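Local coordinates for methionine-binding lipoprotein MetQ (Bacillus subtilis subsp. subtilis, PDB 4GOT) that probably binds methionine and hands it to the membrane permease of the MetNPQ ABC transporter, and also takes part in methionine sulfoxide transport, at residues Met45-Leu50 and Tyr59-Pro64; Lys94-Lys97 and Asp101-Asp104. One frame throughout, in Å; residues are numbered along the deposited sequence.

Contact 1: residues Met45-Leu50 and Tyr59-Pro64. With MSE (selenomethionine), chain B.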
loop_
_atom_site.group_PDB
_atom_site.type_symbol
_atom_site.label_atom_id
_atom_site.label_comp_id
_atom_site.label_asym_id
_atom_site.label_seq_id
_atom_site.Cartn_x
_atom_site.Cartn_y
_atom_site.Cartn_z
HETATM N N MSE A 45 3.954 -12.369 -2.906
HETATM C CA MSE A 45 4.536 -13.348 -2.006
HETATM C C MSE A 45 3.972 -13.368 -0.573
HETATM O O MSE A 45 4.036 -14.404 0.117
HETATM C CB MSE A 45 6.067 -13.171 -1.951
HETATM C CG MSE A 45 6.694 -13.511 -3.261
HETATM SE SE MSE A 45 8.652 -13.425 -3.127
HETATM C CE MSE A 45 8.934 -14.903 -1.863
ATOM N N TYR A 46 3.440 -12.240 -0.109
ATOM C CA TYR A 46 3.155 -12.049 1.316
ATOM C C TYR A 46 1.955 -12.895 1.782
ATOM O O TYR A 46 2.054 -13.584 2.768
ATOM C CB TYR A 46 2.954 -10.559 1.604
ATOM C CG TYR A 46 4.249 -9.780 1.494
ATOM C CD1 TYR A 46 4.687 -9.265 0.281
ATOM C CD2 TYR A 46 5.065 -9.587 2.611
ATOM C CE1 TYR A 46 5.920 -8.579 0.188
ATOM C CE2 TYR A 46 6.291 -8.932 2.516
ATOM C CZ TYR A 46 6.719 -8.417 1.319
ATOM O OH TYR A 46 7.919 -7.707 1.282
ATOM N N ASN A 47 0.836 -12.861 1.060
ATOM C CA ASN A 47 -0.336 -13.679 1.415
ATOM C C ASN A 47 -0.080 -15.157 1.223
ATOM O O ASN A 47 -0.577 -15.995 2.000
ATOM C CB ASN A 47 -1.556 -13.225 0.624
ATOM C CG ASN A 47 -2.162 -11.966 1.205
ATOM O OD1 ASN A 47 -2.076 -11.739 2.433
ATOM N ND2 ASN A 47 -2.768 -11.138 0.357
ATOM N N LYS A 48 0.724 -15.494 0.211
ATOM C CA LYS A 48 1.142 -16.885 0.008
ATOM C C LYS A 48 1.910 -17.432 1.219
ATOM O O LYS A 48 1.639 -18.561 1.678
ATOM C CB LYS A 48 1.974 -17.038 -1.266
ATOM C CG LYS A 48 2.328 -18.491 -1.584
ATOM C CD LYS A 48 2.646 -18.664 -3.060
ATOM C CE LYS A 48 2.416 -20.088 -3.521
ATOM N NZ LYS A 48 3.154 -21.026 -2.637
ATOM N N ALA A 49 2.849 -16.639 1.740
ATOM C CA ALA A 49 3.672 -17.063 2.897
ATOM C C ALA A 49 2.767 -17.311 4.126
ATOM O O ALA A 49 2.911 -18.311 4.829
ATOM C CB ALA A 49 4.771 -16.026 3.187
ATOM N N LEU A 50 1.793 -16.415 4.338
ATOM C CA LEU A 50 0.865 -16.522 5.451
ATOM C C LEU A 50 -0.003 -17.746 5.317
ATOM O O LEU A 50 -0.056 -18.551 6.214
ATOM C CB LEU A 50 -0.020 -15.266 5.526
ATOM C CG LEU A 50 -1.037 -15.084 6.656
ATOM C CD1 LEU A 50 -0.421 -15.275 8.041
ATOM C CD2 LEU A 50 -1.695 -13.705 6.483
ATOM N N TYR A 59 2.232 -7.684 6.978
ATOM C CA TYR A 59 2.002 -6.248 7.165
ATOM C C TYR A 59 2.546 -5.597 5.889
ATOM O O TYR A 59 3.772 -5.344 5.758
ATOM C CB TYR A 59 2.795 -5.796 8.392
ATOM C CG TYR A 59 2.717 -4.353 8.768
ATOM C CD1 TYR A 59 1.607 -3.588 8.476
ATOM C CD2 TYR A 59 3.748 -3.764 9.510
ATOM C CE1 TYR A 59 1.555 -2.274 8.863
ATOM C CE2 TYR A 59 3.692 -2.448 9.911
ATOM C CZ TYR A 59 2.617 -1.698 9.567
ATOM O OH TYR A 59 2.522 -0.405 9.976
ATOM N N PHE A 60 1.650 -5.432 4.919
ATOM C CA PHE A 60 2.018 -4.922 3.584
ATOM C C PHE A 60 0.869 -4.389 2.724
ATOM O O PHE A 60 1.160 -3.665 1.782
ATOM C CB PHE A 60 2.807 -5.990 2.764
ATOM C CG PHE A 60 1.914 -6.959 2.045
ATOM C CD1 PHE A 60 1.176 -7.896 2.754
ATOM C CD2 PHE A 60 1.696 -6.845 0.665
ATOM C CE1 PHE A 60 0.294 -8.742 2.094
ATOM C CE2 PHE A 60 0.829 -7.702 -0.001
ATOM C CZ PHE A 60 0.139 -8.659 0.723
ATOM N N GLN A 61 -0.403 -4.722 3.024
ATOM C CA GLN A 61 -1.532 -4.491 2.085
ATOM C C GLN A 61 -2.662 -3.724 2.702
ATOM O O GLN A 61 -2.684 -3.530 3.905
ATOM C CB GLN A 61 -2.089 -5.855 1.619
ATOM C CG GLN A 61 -2.941 -6.584 2.667
ATOM C CD GLN A 61 -3.048 -8.070 2.443
ATOM O OE1 GLN A 61 -3.436 -8.526 1.366
ATOM N NE2 GLN A 61 -2.704 -8.859 3.480
ATOM N N HIS A 62 -3.655 -3.383 1.894
ATOM C CA HIS A 62 -4.916 -2.788 2.404
ATOM C C HIS A 62 -6.057 -3.804 2.184
ATOM O O HIS A 62 -5.837 -4.866 1.617
ATOM C CB HIS A 62 -5.230 -1.444 1.724
ATOM C CG HIS A 62 -4.923 -1.406 0.246
ATOM N ND1 HIS A 62 -5.632 -2.128 -0.706
ATOM C CD2 HIS A 62 -3.990 -0.701 -0.439
ATOM C CE1 HIS A 62 -5.122 -1.890 -1.904
ATOM N NE2 HIS A 62 -4.102 -1.055 -1.770
ATOM N N ILE A 63 -7.254 -3.487 2.668
ATOM C CA ILE A 63 -8.386 -4.423 2.619
ATOM C C ILE A 63 -8.781 -4.759 1.150
ATOM O O ILE A 63 -8.988 -5.926 0.841
ATOM C CB ILE A 63 -9.603 -3.940 3.471
ATOM C CG1 ILE A 63 -9.312 -3.996 4.980
ATOM C CG2 ILE A 63 -10.905 -4.693 3.120
ATOM C CD1 ILE A 63 -10.154 -3.023 5.788
ATOM N N PRO A 64 -8.852 -3.739 0.247
ATOM C CA PRO A 64 -9.153 -4.054 -1.165
ATOM C C PRO A 64 -8.127 -5.037 -1.769
ATOM O O PRO A 64 -8.504 -5.959 -2.504
ATOM C CB PRO A 64 -9.137 -2.671 -1.815
ATOM C CG PRO A 64 -9.713 -1.767 -0.727
ATOM C CD PRO A 64 -8.958 -2.281 0.498
HETATM N N MSE B 300 1.777 -0.101 1.036
HETATM C CA MSE B 300 1.007 -0.040 -0.242
HETATM C C MSE B 300 0.047 1.195 -0.316
HETATM O O MSE B 300 -0.676 1.381 0.626
HETATM O OXT MSE B 300 -0.078 1.987 -1.283
HETATM C CB MSE B 300 0.167 -1.322 -0.365
HETATM C CG MSE B 300 -0.440 -1.575 -1.709
HETATM SE SE MSE B 300 -1.675 -3.123 -1.719
HETATM C CE MSE B 300 -0.225 -4.638 -1.719
#
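The rings of Tyr46 and Phe60 form an offset stack, centroids 4.7 Å apart and planes at 20°, and the tightest point lies where Tyr46 CB sits over one face of Phe60, 3.3 Å from CE1, as a CH-pi contact. Phe60 chi1 (85°) turns CG in between its own backbone N and carbonyl carbon, which sets the ring against Tyr46 of helix 44-51; Gln61 CB covers the opposite face. Beside this stack the amides of Asn47 and Gln61, arriving from opposite directions, pair through two hydrogen bonds. Asn47 ND2 gives a nearly straight bond to Gln61 OE1 (2.9 Å, 163°), while Gln61 NE2 returns a more bent one to Asn47 OD1 at 3.1 Å, on a lone pair in the carbonyl plane. Both Asn47 atoms have second partners, Glu69 for ND2 and Asn58 for OD1, so four hydrogen bonds hold the buried amide. With an alanine here, the Gln61 amide would probably lose its mate and be freer to turn, and Glu69 and Asn58 would each lose a partner. In the periplasmic-binding-protein fold of the NlpA family, this pairing joins helix 44-51 to strand 57-62, whose end enters the methionine pocket. There Phe60 CE2 lies 3.7 Å from the ligand methyl carbon CE, and the bound selenomethionine SE rests over one face of His62, 3.2 Å from NE2. Packing is looser on the outer side of the helix: Met45 and Lys48 are exposed and make no contact with residues 59-64, Lys48 forming a salt bridge with Asp52 instead.

Contact 2: residues Lys94-Lys97 and Asp101-Asp104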
loop_
_atom_site.group_PDB
_atom_site.type_symbol
_atom_site.label_atom_id
_atom_site.label_comp_id
_atom_site.label_asym_id
_atom_site.label_seq_id
_atom_site.Cartn_x
_atom_site.Cartn_y
_atom_site.Cartn_z
ATOM N N LYS A 94 9.452 13.101 -14.198
ATOM C CA LYS A 94 10.686 13.908 -14.350
ATOM C C LYS A 94 10.502 15.051 -15.335
ATOM O O LYS A 94 11.333 15.935 -15.415
ATOM C CB LYS A 94 11.855 13.043 -14.854
ATOM C CG LYS A 94 12.191 11.854 -13.985
ATOM C CD LYS A 94 13.165 12.198 -12.881
ATOM C CE LYS A 94 14.105 11.031 -12.613
ATOM N NZ LYS A 94 15.046 10.746 -13.751
ATOM N N THR A 95 9.405 15.017 -16.096
ATOM C CA THR A 95 9.257 15.808 -17.327
ATOM C C THR A 95 8.120 16.848 -17.220
ATOM O O THR A 95 8.228 17.897 -17.802
ATOM C CB THR A 95 9.079 14.871 -18.569
ATOM O OG1 THR A 95 8.041 13.925 -18.332
ATOM C CG2 THR A 95 10.362 14.055 -18.852
ATOM N N TYR A 96 7.060 16.571 -16.457
ATOM C CA TYR A 96 5.995 17.549 -16.232
ATOM C C TYR A 96 5.799 17.866 -14.743
ATOM O O TYR A 96 5.933 17.007 -13.870
ATOM C CB TYR A 96 4.686 17.012 -16.805
ATOM C CG TYR A 96 4.718 16.861 -18.295
ATOM C CD1 TYR A 96 4.400 17.943 -19.135
ATOM C CD2 TYR A 96 5.090 15.658 -18.881
ATOM C CE1 TYR A 96 4.435 17.811 -20.509
ATOM C CE2 TYR A 96 5.131 15.513 -20.264
ATOM C CZ TYR A 96 4.801 16.596 -21.066
ATOM O OH TYR A 96 4.832 16.455 -22.416
ATOM N N LYS A 97 5.395 19.097 -14.483
ATOM C CA LYS A 97 5.319 19.656 -13.135
ATOM C C LYS A 97 3.973 19.378 -12.464
ATOM O O LYS A 97 3.865 19.358 -11.236
ATOM C CB LYS A 97 5.566 21.174 -13.208
ATOM C CG LYS A 97 6.270 21.742 -11.990
ATOM C CD LYS A 97 7.686 21.196 -11.821
ATOM C CE LYS A 97 8.330 21.777 -10.558
ATOM N NZ LYS A 97 9.676 21.194 -10.281
ATOM N N ASP A 101 -0.648 19.835 -17.054
ATOM C CA ASP A 101 0.332 20.194 -18.092
ATOM C C ASP A 101 0.543 19.065 -19.093
ATOM O O ASP A 101 1.145 19.294 -20.130
ATOM C CB ASP A 101 1.680 20.611 -17.467
ATOM C CG ASP A 101 1.624 21.979 -16.757
ATOM O OD1 ASP A 101 0.648 22.742 -16.918
ATOM O OD2 ASP A 101 2.590 22.312 -16.039
ATOM N N LEU A 102 0.058 17.857 -18.783
ATOM C CA LEU A 102 0.167 16.727 -19.706
ATOM C C LEU A 102 -0.528 17.049 -21.025
ATOM O O LEU A 102 -1.590 17.701 -21.043
ATOM C CB LEU A 102 -0.417 15.428 -19.113
ATOM C CG LEU A 102 0.186 14.854 -17.818
ATOM C CD1 LEU A 102 -0.720 13.754 -17.257
ATOM C CD2 LEU A 102 1.620 14.384 -18.026
ATOM N N PRO A 103 0.077 16.613 -22.140
ATOM C CA PRO A 103 -0.434 16.888 -23.471
ATOM C C PRO A 103 -1.369 15.797 -23.952
ATOM O O PRO A 103 -1.366 14.694 -23.400
ATOM C CB PRO A 103 0.840 16.873 -24.312
ATOM C CG PRO A 103 1.663 15.794 -23.658
ATOM C CD PRO A 103 1.389 15.931 -22.189
ATOM N N ASP A 104 -2.127 16.068 -25.006
ATOM C CA ASP A 104 -2.917 15.005 -25.645
ATOM C C ASP A 104 -2.046 13.826 -26.016
ATOM O O ASP A 104 -0.933 14.021 -26.473
ATOM C CB ASP A 104 -3.645 15.494 -26.907
ATOM C CG ASP A 104 -5.069 15.894 -26.616
ATOM O OD1 ASP A 104 -5.283 16.611 -25.613
ATOM O OD2 ASP A 104 -5.970 15.464 -27.365
HETATM O O HOH W 1 4.981 20.965 -16.466
#
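Tyr96 lays its ring along the backbone of residues 101-103, with Leu102 CA over one face and the tyrosine hydroxyl reaching Pro103. The ring and the Leu102 side chain run at a slant to each other, and only the CD2 branch of the leucine touches, 3.8 Å from Tyr96 CD2. Leu102 CG stands anti to the carbonyl carbon (chi1 -60°), which places the CD2 methyl on the same face as Leu102 CA, displaced toward the CG-CD2 side of the ring. At the far end the pyrrolidine ring of Pro103 meets the phenol: CD is 3.7 Å from Tyr96 CZ, and CG lies 3.5 Å from Tyr96 OH. The carbonyl O of Asp101 approaches the other ortho-meta side of the tyrosine, 3.6 Å from CE1. These residues belong to one surface loop that links strand 90-92 to strand 107-111 of the five-stranded mixed sheet, and the ring reaches from one limb of the loop to the other. Leu102 is buried and, like Tyr96, also touches Asp173. Toward solvent the limbs are joined by a water: it accepts from Lys97 N at 2.8 Å and donates to Asp101 OD2 at the same distance, while the amino end of Lys97 extends clear of Asp101.

From the N terminus, the chain first passes strands 7-12 and 34-38 and then helix 44-51. Contact 1 closes the short connection from this helix to strand 57-62, tying the helix to the six-stranded sheet. The chain then runs through strand 78-86 to strand 90-92 of the five-stranded sheet. Contact 2 closes a smaller loop just beyond it, before strand 107-111. The two follow in series, neither nested nor crossed, and lie on opposite sides of the chain's centre, with their own centres about 34 Å apart. Contact 1 includes ligand-pocket residues; contact 2 lies at the surface.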